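Local coordinates for protein 8-demethyl-8-aminoriboflavin-5'-phosphate synthase (Streptomyces davawensis, PDB 5MLD) that replaces the C-8 methyl group of riboflavin-5'-phosphate with an amino group taken from glutamate, a step in the biosynthesis of the antibiotic roseoflavin, at residues A127-C132 with N159-W164; H47-E52 with R68-P73; F120-K125 with G150-S155; I7-L12 with V41-D46. All coordinates share one frame; numbering follows the deposited sequence.

Contact 1: residues A127-C132 with N159-W164; sequences AGLLMC and NAAAYW. With 8DP (8-demethyl-8-aminoriboflavin-5'-phosphate), chain I.
Met131 and Ala161 meet through their methyl groups, Met131 CE lying 4.0 Å from Ala161 CB. The bend of the methionine at its last torsion (chi3 -70°) sets CE there, where it also touches Tyr163 CB. On the same face of the sheet, CB of Leu129 packs against CB of Ala161 and CB of Met131 against CB of Tyr163, each residue beside its bridge partner; helix 138-152 covers this layer. On the other face Leu130 turns CD2 to within 3.9 Å of Ala162 CB, under helix 183-205. Further along that face Cys132 SG approaches the indole of Trp164 obliquely, 4.1 Å from CE3, a sulfur-aromatic contact. Between the two layers the backbones run parallel, 8° apart, and four hydrogen bonds join them. Leu129 N donates to Ala160 O and Met131 N to Ala162 O; in return Ala162 N donates to Leu129 O and Trp164 N to Met131 O. Tyr163 CA makes a bent CA-H...O contact with Met131 O, with 3.0 Å between the two atoms. The ring of Tyr163 leads away from the strand, and its OH bonds to Glu135 of a neighbouring subunit. At the C-terminal end, Cys132 O lies 3.1 Å from O5 on the ribityl chain of the bound aminoflavin. A parallel pair buried between helices, with its strand end at the flavin, is characteristic of the flavodoxin-like fold, and Cys132 belongs to the FMN-binding site.

Contact 2: residues H47-E52 with R68-P73; sequences HDIEQE and REDEWP
Glu71 stands at the N-cap position of helix 72-81 and reaches across to His47 and Asp48, within an Asx turn in which Asp70 OD1 accepts from Trp72 N. Glu71 CB lies 3.5 Å from Asp48 O and touches Ile49 CD1; CG passes near the same carbonyl oxygen. Beyond CG the chain is extended (chi2 -176°), carrying CD toward the imidazole. There OE1 accepts a hydrogen bond from His47 ND1 at 2.6 Å, near the ring plane, while the ring and carboxylate planes stand 72° apart. OE2 accepts from Asp48 N, which lies above the carboxylate plane, and Asp48 O in turn accepts from Glu71 N, so backbone and side chain grip the same residue. Asp70 OD2 holds the next amide but one, Glu50 N, with its anti lone pair. Arg68 closes the other end of this partly exposed contact as the centre of a salt-bridge network. NH1 and NH2 meet the two oxygens of Asp48 end-on, the planes nearly coplanar; Lys65 is a second cationic partner of Glu50. Side-on, Arg68 brings NE to 2.8 Å and NH2 to 3.1 Å from the single oxygen Glu50 OE1, both on its anti side.

Contact 3: residues F120-K125 with G150-S155; sequences FPLYNK and GRLGYS
Leu122 and Tyr154 form the close-packed part, Leu122 CD1 lying 3.6 Å from CE2 of the tyrosine ring. From the other end of the segment Lys125 brings CB to 3.5 Å from Tyr154 CE1, so both aliphatic side chains lie on one side of the ring plane, each crossing the tyrosine obliquely. Leu122 CD1 also touches CD1 of Leu152, and helix 98-107 packs on both leucines. Beside them the backbones come within 4.0 Å, CA of Tyr123 to CA of Gly153, and Tyr123 CD1 lies 3.6 Å from Gly153 CA. Gly153 ends helix 138-152 in a Schellman motif with positive phi (131°); a side chain on it would run into Leu122 C and Tyr123 N. Segment 120-125 wraps this helix end in two overlapping beta turns, type I from Phe120 to Tyr123 and type II from Leu122 to Lys125, leading into strand 125-132 of the flavodoxin-like sheet. Looser is the side beyond Gly153, where one direct bond, Ser155 N to Lys125 O at 2.9 Å, is nearly straight. A water there accepts from Ser155 OG and donates to Lys125 O and Gly153 O, 2.8 Å from each, supplying the protons that two acceptors cannot give each other. Tyr123 OH bonds to Asn159 of a neighbouring subunit. The lysine's ammonium leads off to the carbonyls of Arg80 and Ala82.

Contact 4: residues I7-L12 with V41-D46; sequences ILNTTL and VVRVID. With 8DP (8-demethyl-8-aminoriboflavin-5'-phosphate), chain I.
This is a parallel strand pairing, Ile7 to Asn9 against Val41 to Arg43, within the beta-alpha-beta unit whose connecting helix is 20-34; it runs on into the loop that holds the flavin phosphate. The strands cross at -25°. Val42 N donates to Ile7 O, Asn9 N to Val42 O, and Val44 N to Asn9 O at 3.2 Å. On one face Leu8 and Val42 lie side by side, CD2 to CB 3.8 Å, and Val44 CG1 comes across Leu8 CB at about a right angle. Past the strand ends a water bridges the segments: it donates to Asn9 O and Thr11 O and accepts from Ile45 N. Asn9 OD1 accepts from Thr11 N, 2.9 Å away, in an Asx turn, and its ND2 bonds to Gln22. Thr11 places OG1 anti to its backbone N (chi1 180°), where it donates to phosphate oxygen O3 of the ligand at 2.6 Å. Its CG2 lies over one face of the Arg43 guanidinium and 3.5 Å from Arg43 CD, while Arg43 NH1 bonds to the carbonyls of Arg13 and Ser17. Asn9 and Arg43 thus act as a second shell around the phosphate loop, and the guanidinium, not in contact with the phosphate, may add some positive potential.

In the fold
From the N terminus, contact 4 comes first, closing the beta-alpha-beta unit of strand 4-9, helix 20-34 and strand 38-43. Contact 2 follows, closing the helix-free excursion between strand 38-43 and helix 72-81; it touches contact 4 where His47 packs on Val42. Contacts 3 and 1 come later and cross, their segments alternating along the chain. Contact 3 ties the C-terminal end of helix 138-152 to the turns before strand 125-132, and contact 1 pairs that strand with strand 161-164; they touch at Ala127 and Ser155. Contacts 1, 3 and 4 reach the same sheet; contacts 1 and 4 both touch the aminoflavin. Contacts 1 and 3 border one neighbouring subunit, contacts 2 and 4 another.

Contact 1: residues A127-C132 with N159-W164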
# COMPACT_ATOMS: atom_id res chain seq x y z
N ALA A 127 5.69 15.90 -11.64
CA ALA A 127 4.54 15.01 -11.70
C ALA A 127 3.41 15.52 -10.81
O ALA A 127 3.65 16.05 -9.72
CB ALA A 127 4.91 13.58 -11.29
N GLY A 128 2.18 15.35 -11.31
CA GLY A 128 1.00 15.54 -10.50
C GLY A 128 0.04 14.40 -10.77
O GLY A 128 0.28 13.55 -11.63
N LEU A 129 -1.04 14.39 -10.01
CA LEU A 129 -1.94 13.25 -10.06
C LEU A 129 -3.37 13.74 -9.93
O LEU A 129 -3.66 14.58 -9.08
CB LEU A 129 -1.58 12.29 -8.93
CG LEU A 129 -2.06 10.86 -8.97
CD1 LEU A 129 -1.55 10.17 -10.24
CD2 LEU A 129 -1.46 10.22 -7.75
N LEU A 130 -4.26 13.25 -10.80
CA LEU A 130 -5.70 13.39 -10.65
C LEU A 130 -6.30 11.99 -10.51
O LEU A 130 -5.97 11.10 -11.31
CB LEU A 130 -6.32 14.11 -11.84
CG LEU A 130 -5.83 15.55 -12.11
CD1 LEU A 130 -6.41 16.04 -13.41
CD2 LEU A 130 -6.20 16.51 -10.96
N MET A 131 -7.16 11.78 -9.51
CA MET A 131 -7.71 10.45 -9.30
C MET A 131 -9.21 10.52 -9.05
O MET A 131 -9.72 11.48 -8.46
CB MET A 131 -7.04 9.73 -8.11
CG MET A 131 -5.59 9.35 -8.33
SD MET A 131 -4.85 8.89 -6.77
CE MET A 131 -4.76 10.44 -5.90
N CYS A 132 -9.92 9.48 -9.48
CA CYS A 132 -11.36 9.39 -9.27
C CYS A 132 -11.69 7.97 -8.84
O CYS A 132 -11.35 7.03 -9.55
CB CYS A 132 -12.13 9.75 -10.55
SG CYS A 132 -13.79 10.15 -10.15
N ASN A 159 1.12 18.83 -2.09
CA ASN A 159 -0.28 18.81 -2.50
C ASN A 159 -0.41 18.56 -4.00
O ASN A 159 -1.15 19.23 -4.72
CB ASN A 159 -0.96 20.11 -2.06
CG ASN A 159 -0.84 20.33 -0.55
OD1 ASN A 159 -0.17 21.25 -0.10
ND2 ASN A 159 -1.47 19.46 0.23
N ALA A 160 0.35 17.57 -4.47
CA ALA A 160 0.42 17.27 -5.89
C ALA A 160 -0.64 16.30 -6.38
O ALA A 160 -0.68 16.03 -7.58
CB ALA A 160 1.79 16.70 -6.23
N ALA A 161 -1.49 15.76 -5.49
CA ALA A 161 -2.49 14.76 -5.86
C ALA A 161 -3.88 15.27 -5.50
O ALA A 161 -4.17 15.49 -4.31
CB ALA A 161 -2.21 13.44 -5.15
N ALA A 162 -4.74 15.44 -6.51
CA ALA A 162 -6.12 15.86 -6.32
C ALA A 162 -7.06 14.73 -6.73
O ALA A 162 -6.76 13.98 -7.67
CB ALA A 162 -6.44 17.11 -7.14
N TYR A 163 -8.20 14.61 -6.05
CA TYR A 163 -9.01 13.41 -6.22
C TYR A 163 -10.45 13.68 -5.81
O TYR A 163 -10.74 14.66 -5.12
CB TYR A 163 -8.42 12.24 -5.40
CG TYR A 163 -8.38 12.54 -3.93
CD1 TYR A 163 -7.30 13.18 -3.37
CD2 TYR A 163 -9.45 12.20 -3.10
CE1 TYR A 163 -7.27 13.48 -2.04
CE2 TYR A 163 -9.42 12.49 -1.75
CZ TYR A 163 -8.32 13.15 -1.23
OH TYR A 163 -8.26 13.48 0.10
N TRP A 164 -11.34 12.79 -6.25
CA TRP A 164 -12.71 12.74 -5.78
C TRP A 164 -13.02 11.31 -5.34
O TRP A 164 -12.62 10.35 -6.00
CB TRP A 164 -13.71 13.17 -6.88
CG TRP A 164 -15.15 13.22 -6.38
CD1 TRP A 164 -15.80 14.30 -5.87
CD2 TRP A 164 -16.10 12.14 -6.38
NE1 TRP A 164 -17.08 13.98 -5.53
CE2 TRP A 164 -17.30 12.65 -5.85
CE3 TRP A 164 -16.05 10.80 -6.79
CZ2 TRP A 164 -18.45 11.87 -5.69
CZ3 TRP A 164 -17.19 10.01 -6.63
CH2 TRP A 164 -18.38 10.55 -6.09
C4 8DP I . -14.07 3.47 -10.14
C5 8DP I . -14.91 2.53 -9.27
C8 8DP I . -14.16 -1.05 -11.45
N3 8DP I . -12.17 -0.48 -7.84
C2 8DP I . -14.77 5.32 -11.80
N2 8DP I . -14.82 -1.30 -12.71
N1 8DP I . -13.97 1.45 -8.75
C6 8DP I . -13.73 0.34 -9.49
O6 8DP I . -15.78 3.20 -11.86
N4 8DP I . -13.53 2.74 -6.84
C12 8DP I . -12.84 -0.65 -9.01
C13 8DP I . -13.31 1.63 -7.58
C14 8DP I . -12.40 0.66 -7.13
C15 8DP I . -11.75 0.89 -5.91
C16 8DP I . -12.89 2.92 -5.70
C1 8DP I . -14.78 5.46 -13.33
C3 8DP I . -14.56 3.82 -11.56
C7 8DP I . -14.42 0.12 -10.71
C9 8DP I . -13.25 -2.03 -10.95
O1 8DP I . -12.93 7.77 -15.85
P1 8DP I . -13.80 6.56 -15.44
O2 8DP I . -15.28 6.81 -15.90
O3 8DP I . -13.27 5.26 -16.03
O4 8DP I . -13.81 6.47 -13.83
O5 8DP I . -13.78 6.13 -11.28
O7 8DP I . -12.98 3.95 -9.77
C10 8DP I . -12.96 -3.29 -11.73
C11 8DP I . -12.60 -1.81 -9.76
O8 8DP I . -10.83 -0.02 -5.40
N5 8DP I . -12.01 2.01 -5.23
O9 8DP I . -13.10 4.08 -4.91

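Contact 2: residues H47-E52 with R68-P73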
# COMPACT_ATOMS: atom_id res chain seq x y z
N HIS A 47 -5.40 4.27 -27.79
CA HIS A 47 -4.22 4.04 -28.59
C HIS A 47 -3.70 2.62 -28.43
O HIS A 47 -3.83 2.01 -27.37
CB HIS A 47 -3.14 5.05 -28.20
CG HIS A 47 -3.55 6.45 -28.48
ND1 HIS A 47 -3.41 7.03 -29.73
CD2 HIS A 47 -4.16 7.38 -27.70
CE1 HIS A 47 -3.89 8.26 -29.69
NE2 HIS A 47 -4.35 8.50 -28.48
N ASP A 48 -3.09 2.12 -29.50
CA ASP A 48 -2.62 0.75 -29.56
C ASP A 48 -1.24 0.69 -28.92
O ASP A 48 -0.23 1.00 -29.55
CB ASP A 48 -2.60 0.28 -31.01
CG ASP A 48 -2.12 -1.14 -31.16
OD1 ASP A 48 -2.27 -1.94 -30.21
OD2 ASP A 48 -1.59 -1.46 -32.24
N ILE A 49 -1.19 0.25 -27.66
CA ILE A 49 0.05 0.14 -26.89
C ILE A 49 0.23 -1.32 -26.49
O ILE A 49 -0.57 -1.84 -25.71
CB ILE A 49 0.03 1.03 -25.64
CG1 ILE A 49 -0.26 2.50 -25.99
CG2 ILE A 49 1.31 0.86 -24.83
CD1 ILE A 49 0.73 3.15 -26.89
N GLU A 50 1.29 -1.96 -26.99
CA GLU A 50 1.47 -3.39 -26.74
C GLU A 50 1.90 -3.64 -25.30
O GLU A 50 2.83 -3.01 -24.80
CB GLU A 50 2.51 -3.98 -27.71
CG GLU A 50 2.79 -5.46 -27.45
CD GLU A 50 1.52 -6.32 -27.46
OE1 GLU A 50 0.69 -6.21 -28.40
OE2 GLU A 50 1.34 -7.12 -26.51
N GLN A 51 1.19 -4.57 -24.64
CA GLN A 51 1.45 -4.90 -23.25
C GLN A 51 2.57 -5.92 -23.09
O GLN A 51 3.27 -5.93 -22.06
CB GLN A 51 0.17 -5.45 -22.61
CG GLN A 51 0.31 -5.92 -21.17
CD GLN A 51 -0.98 -6.53 -20.66
OE1 GLN A 51 -1.75 -7.13 -21.42
NE2 GLN A 51 -1.25 -6.35 -19.38
N GLU A 52 2.75 -6.81 -24.06
CA GLU A 52 3.67 -7.92 -23.90
C GLU A 52 5.11 -7.44 -23.91
O GLU A 52 5.45 -6.40 -24.48
CB GLU A 52 3.46 -8.97 -24.99
CG GLU A 52 2.17 -9.76 -24.81
CD GLU A 52 1.81 -10.58 -26.03
OE1 GLU A 52 2.73 -11.11 -26.70
OE2 GLU A 52 0.60 -10.72 -26.31
N ARG A 68 6.08 -5.72 -32.08
CA ARG A 68 5.39 -5.18 -33.23
C ARG A 68 5.36 -3.64 -33.20
O ARG A 68 5.58 -3.00 -32.17
CB ARG A 68 3.97 -5.73 -33.29
CG ARG A 68 3.02 -5.15 -32.27
CD ARG A 68 1.74 -5.97 -32.19
NE ARG A 68 0.88 -5.49 -31.11
CZ ARG A 68 0.09 -4.43 -31.21
NH1 ARG A 68 0.03 -3.73 -32.33
NH2 ARG A 68 -0.65 -4.06 -30.18
N GLU A 69 5.12 -3.06 -34.36
CA GLU A 69 4.94 -1.62 -34.47
C GLU A 69 3.64 -1.21 -33.79
O GLU A 69 2.57 -1.70 -34.16
CB GLU A 69 4.94 -1.22 -35.94
CG GLU A 69 4.65 0.23 -36.22
CD GLU A 69 4.59 0.54 -37.71
OE1 GLU A 69 5.27 -0.17 -38.49
OE2 GLU A 69 3.87 1.48 -38.09
N ASP A 70 3.71 -0.33 -32.80
CA ASP A 70 2.51 0.16 -32.13
C ASP A 70 2.63 1.68 -31.99
O ASP A 70 3.44 2.33 -32.65
CB ASP A 70 2.31 -0.59 -30.80
CG ASP A 70 3.35 -0.22 -29.74
OD1 ASP A 70 4.30 0.50 -30.05
OD2 ASP A 70 3.21 -0.67 -28.59
N GLU A 71 1.82 2.26 -31.10
CA GLU A 71 1.83 3.70 -30.89
C GLU A 71 2.64 4.13 -29.67
O GLU A 71 2.55 5.29 -29.25
CB GLU A 71 0.40 4.23 -30.74
CG GLU A 71 -0.46 4.07 -31.97
CD GLU A 71 -1.81 4.71 -31.77
OE1 GLU A 71 -1.87 5.94 -31.59
OE2 GLU A 71 -2.82 3.98 -31.76
N TRP A 72 3.40 3.22 -29.07
CA TRP A 72 4.19 3.61 -27.91
C TRP A 72 5.28 4.64 -28.23
O TRP A 72 5.43 5.59 -27.44
CB TRP A 72 4.79 2.36 -27.24
CG TRP A 72 5.71 2.71 -26.10
CD1 TRP A 72 7.04 2.41 -26.01
CD2 TRP A 72 5.38 3.43 -24.91
NE1 TRP A 72 7.55 2.87 -24.82
CE2 TRP A 72 6.55 3.52 -24.13
CE3 TRP A 72 4.21 4.02 -24.42
CZ2 TRP A 72 6.59 4.16 -22.90
CZ3 TRP A 72 4.25 4.66 -23.18
CH2 TRP A 72 5.43 4.72 -22.44
N PRO A 73 6.06 4.52 -29.31
CA PRO A 73 7.05 5.58 -29.59
C PRO A 73 6.44 6.97 -29.63
O PRO A 73 7.00 7.92 -29.07
CB PRO A 73 7.64 5.16 -30.94
CG PRO A 73 7.52 3.67 -30.93
CD PRO A 73 6.20 3.39 -30.25

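Contact 3: residues F120-K125 with G150-S155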
# COMPACT_ATOMS: atom_id res chain seq x y z
N PHE A 120 18.97 10.36 -15.58
CA PHE A 120 17.93 9.62 -16.28
C PHE A 120 17.14 10.57 -17.19
O PHE A 120 17.10 11.78 -16.95
CB PHE A 120 17.00 8.93 -15.27
CG PHE A 120 17.73 8.04 -14.29
CD1 PHE A 120 18.85 7.31 -14.67
CD2 PHE A 120 17.29 7.93 -12.97
CE1 PHE A 120 19.52 6.49 -13.75
CE2 PHE A 120 17.94 7.11 -12.06
CZ PHE A 120 19.07 6.39 -12.44
N PRO A 121 16.52 10.03 -18.25
CA PRO A 121 15.90 10.90 -19.27
C PRO A 121 14.79 11.78 -18.75
O PRO A 121 14.55 12.85 -19.33
CB PRO A 121 15.35 9.90 -20.30
CG PRO A 121 16.12 8.68 -20.10
CD PRO A 121 16.49 8.61 -18.65
N LEU A 122 14.09 11.39 -17.68
CA LEU A 122 12.96 12.16 -17.19
C LEU A 122 13.32 13.08 -16.03
O LEU A 122 12.43 13.68 -15.41
CB LEU A 122 11.81 11.21 -16.81
CG LEU A 122 11.33 10.34 -17.98
CD1 LEU A 122 10.14 9.47 -17.61
CD2 LEU A 122 10.98 11.20 -19.20
N TYR A 123 14.61 13.21 -15.72
CA TYR A 123 15.05 14.18 -14.72
C TYR A 123 14.59 15.59 -15.07
O TYR A 123 14.46 15.96 -16.24
CB TYR A 123 16.57 14.14 -14.59
CG TYR A 123 17.02 13.48 -13.29
CD1 TYR A 123 16.77 12.13 -13.07
CD2 TYR A 123 17.68 14.19 -12.31
CE1 TYR A 123 17.16 11.52 -11.90
CE2 TYR A 123 18.08 13.59 -11.14
CZ TYR A 123 17.82 12.26 -10.93
OH TYR A 123 18.20 11.64 -9.77
N ASN A 124 14.35 16.38 -14.02
CA ASN A 124 13.93 17.78 -14.06
C ASN A 124 12.50 17.98 -14.51
O ASN A 124 12.09 19.12 -14.78
CB ASN A 124 14.87 18.62 -14.93
CG ASN A 124 16.28 18.46 -14.46
OD1 ASN A 124 16.59 18.82 -13.33
ND2 ASN A 124 17.13 17.85 -15.29
N LYS A 125 11.72 16.91 -14.58
CA LYS A 125 10.29 17.04 -14.86
C LYS A 125 9.50 16.99 -13.56
O LYS A 125 10.03 16.69 -12.48
CB LYS A 125 9.85 15.96 -15.85
CG LYS A 125 10.56 16.07 -17.20
CD LYS A 125 10.19 14.90 -18.08
CE LYS A 125 10.91 14.99 -19.41
NZ LYS A 125 10.56 16.22 -20.13
N GLY A 150 8.82 9.23 -9.05
CA GLY A 150 10.02 9.69 -8.37
C GLY A 150 11.26 8.89 -8.74
O GLY A 150 12.34 9.46 -8.90
N ARG A 151 11.12 7.56 -8.87
CA ARG A 151 12.28 6.73 -9.23
C ARG A 151 12.82 7.08 -10.62
O ARG A 151 14.01 6.91 -10.88
CB ARG A 151 11.92 5.24 -9.19
CG ARG A 151 11.83 4.62 -7.80
CD ARG A 151 11.55 3.10 -7.86
NE ARG A 151 12.73 2.28 -8.13
CZ ARG A 151 13.07 1.83 -9.33
NH1 ARG A 151 12.33 2.14 -10.38
NH2 ARG A 151 14.16 1.07 -9.50
N LEU A 152 11.95 7.58 -11.51
CA LEU A 152 12.31 7.87 -12.89
C LEU A 152 12.96 9.23 -13.07
O LEU A 152 13.60 9.47 -14.10
CB LEU A 152 11.06 7.80 -13.78
CG LEU A 152 10.30 6.48 -13.81
CD1 LEU A 152 9.10 6.62 -14.75
CD2 LEU A 152 11.22 5.32 -14.24
N GLY A 153 12.80 10.14 -12.12
CA GLY A 153 13.36 11.46 -12.31
C GLY A 153 12.41 12.61 -12.03
O GLY A 153 12.84 13.77 -12.03
N TYR A 154 11.13 12.31 -11.77
CA TYR A 154 10.14 13.34 -11.51
C TYR A 154 10.28 13.90 -10.10
O TYR A 154 10.53 13.17 -9.14
CB TYR A 154 8.72 12.80 -11.70
CG TYR A 154 8.37 12.59 -13.15
CD1 TYR A 154 7.84 13.64 -13.91
CD2 TYR A 154 8.55 11.35 -13.76
CE1 TYR A 154 7.54 13.47 -15.24
CE2 TYR A 154 8.24 11.17 -15.10
CZ TYR A 154 7.74 12.24 -15.83
OH TYR A 154 7.44 12.08 -17.17
N SER A 155 10.08 15.21 -9.98
CA SER A 155 9.94 15.87 -8.69
C SER A 155 8.47 16.09 -8.40
O SER A 155 7.67 16.35 -9.31
CB SER A 155 10.67 17.22 -8.67
OG SER A 155 12.05 17.04 -8.92
O HOH W 1 12.65 16.47 -11.50

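Contact 4: residues I7-L12 with V41-D46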
# COMPACT_ATOMS: atom_id res chain seq x y z
N ILE A 7 -1.44 15.41 -19.80
CA ILE A 7 -2.39 14.78 -18.88
C ILE A 7 -2.85 13.48 -19.53
O ILE A 7 -3.41 13.51 -20.63
CB ILE A 7 -3.59 15.69 -18.58
CG1 ILE A 7 -3.08 17.07 -18.10
CG2 ILE A 7 -4.50 15.01 -17.54
CD1 ILE A 7 -4.17 18.14 -17.95
N LEU A 8 -2.62 12.36 -18.86
CA LEU A 8 -2.97 11.04 -19.41
C LEU A 8 -4.21 10.54 -18.69
O LEU A 8 -4.14 10.17 -17.51
CB LEU A 8 -1.82 10.04 -19.27
CG LEU A 8 -0.50 10.48 -19.90
CD1 LEU A 8 0.56 9.38 -19.70
CD2 LEU A 8 -0.70 10.79 -21.38
N ASN A 9 -5.35 10.56 -19.38
CA ASN A 9 -6.55 9.93 -18.84
C ASN A 9 -6.42 8.43 -19.05
O ASN A 9 -6.44 7.95 -20.19
CB ASN A 9 -7.81 10.47 -19.52
CG ASN A 9 -9.06 9.94 -18.88
OD1 ASN A 9 -9.02 8.91 -18.21
ND2 ASN A 9 -10.17 10.64 -19.06
N THR A 10 -6.31 7.67 -17.95
CA THR A 10 -6.08 6.24 -18.06
C THR A 10 -7.35 5.42 -17.83
O THR A 10 -7.26 4.24 -17.46
CB THR A 10 -4.95 5.82 -17.10
OG1 THR A 10 -5.29 6.20 -15.77
CG2 THR A 10 -3.65 6.57 -17.47
N THR A 11 -8.52 6.01 -18.08
CA THR A 11 -9.77 5.27 -18.05
C THR A 11 -9.73 4.09 -19.02
O THR A 11 -9.03 4.11 -20.04
CB THR A 11 -10.94 6.19 -18.43
OG1 THR A 11 -12.16 5.44 -18.40
CG2 THR A 11 -10.75 6.77 -19.83
N LEU A 12 -10.51 3.06 -18.72
CA LEU A 12 -10.59 1.87 -19.55
C LEU A 12 -11.64 1.95 -20.64
O LEU A 12 -11.74 1.02 -21.45
CB LEU A 12 -10.86 0.64 -18.68
CG LEU A 12 -9.72 0.36 -17.71
CD1 LEU A 12 -10.07 -0.83 -16.84
CD2 LEU A 12 -8.42 0.12 -18.46
N VAL A 41 -4.23 16.54 -23.58
CA VAL A 41 -4.87 15.41 -22.92
C VAL A 41 -4.81 14.23 -23.88
O VAL A 41 -5.20 14.36 -25.05
CB VAL A 41 -6.33 15.71 -22.52
CG1 VAL A 41 -6.94 14.48 -21.81
CG2 VAL A 41 -6.43 16.94 -21.65
N VAL A 42 -4.33 13.09 -23.40
CA VAL A 42 -4.30 11.86 -24.18
C VAL A 42 -5.08 10.81 -23.40
O VAL A 42 -4.84 10.64 -22.20
CB VAL A 42 -2.86 11.39 -24.44
CG1 VAL A 42 -2.85 9.98 -24.99
CG2 VAL A 42 -2.18 12.34 -25.42
N ARG A 43 -6.04 10.16 -24.05
CA ARG A 43 -6.74 9.04 -23.40
C ARG A 43 -6.06 7.78 -23.90
O ARG A 43 -6.24 7.38 -25.05
CB ARG A 43 -8.24 9.01 -23.71
CG ARG A 43 -8.88 7.88 -22.92
CD ARG A 43 -10.40 7.78 -23.19
NE ARG A 43 -11.13 9.00 -22.82
CZ ARG A 43 -12.45 9.07 -22.71
NH1 ARG A 43 -13.18 7.98 -22.92
NH2 ARG A 43 -13.06 10.20 -22.37
N VAL A 44 -5.24 7.18 -23.03
CA VAL A 44 -4.26 6.21 -23.50
C VAL A 44 -4.92 4.95 -24.05
O VAL A 44 -4.39 4.33 -24.97
CB VAL A 44 -3.25 5.88 -22.37
CG1 VAL A 44 -2.57 7.15 -21.88
CG2 VAL A 44 -3.95 5.21 -21.22
N ILE A 45 -6.10 4.59 -23.53
CA ILE A 45 -6.78 3.38 -24.00
C ILE A 45 -7.24 3.52 -25.45
O ILE A 45 -7.51 2.51 -26.11
CB ILE A 45 -7.97 3.03 -23.07
CG1 ILE A 45 -8.39 1.57 -23.25
CG2 ILE A 45 -9.18 3.94 -23.30
CD1 ILE A 45 -7.44 0.58 -22.67
N ASP A 46 -7.34 4.74 -25.97
CA ASP A 46 -7.70 4.91 -27.38
C ASP A 46 -6.60 4.45 -28.31
O ASP A 46 -6.84 4.30 -29.51
CB ASP A 46 -7.98 6.37 -27.73
CG ASP A 46 -9.22 6.91 -27.04
OD1 ASP A 46 -10.05 6.12 -26.55
OD2 ASP A 46 -9.35 8.15 -27.00
C4 8DP I . -14.07 3.47 -10.14
C5 8DP I . -14.91 2.53 -9.27
C8 8DP I . -14.16 -1.05 -11.45
N3 8DP I . -12.17 -0.48 -7.84
C2 8DP I . -14.77 5.32 -11.80
N2 8DP I . -14.82 -1.30 -12.71
N1 8DP I . -13.97 1.45 -8.75
C6 8DP I . -13.73 0.34 -9.49
O6 8DP I . -15.78 3.20 -11.86
N4 8DP I . -13.53 2.74 -6.84
C12 8DP I . -12.84 -0.65 -9.01
C13 8DP I . -13.31 1.63 -7.58
C14 8DP I . -12.40 0.66 -7.13
C15 8DP I . -11.75 0.89 -5.91
C16 8DP I . -12.89 2.92 -5.70
C1 8DP I . -14.78 5.46 -13.33
C3 8DP I . -14.56 3.82 -11.56
C7 8DP I . -14.42 0.12 -10.71
C9 8DP I . -13.25 -2.03 -10.95
O1 8DP I . -12.93 7.77 -15.85
P1 8DP I . -13.80 6.56 -15.44
O2 8DP I . -15.28 6.81 -15.90
O3 8DP I . -13.27 5.26 -16.03
O4 8DP I . -13.81 6.47 -13.83
O5 8DP I . -13.78 6.13 -11.28
O7 8DP I . -12.98 3.95 -9.77
C10 8DP I . -12.96 -3.29 -11.73
C11 8DP I . -12.60 -1.81 -9.76
O8 8DP I . -10.83 -0.02 -5.40
N5 8DP I . -12.01 2.01 -5.23
O9 8DP I . -13.10 4.08 -4.91
O HOH W 2 -7.27 5.60 -21.13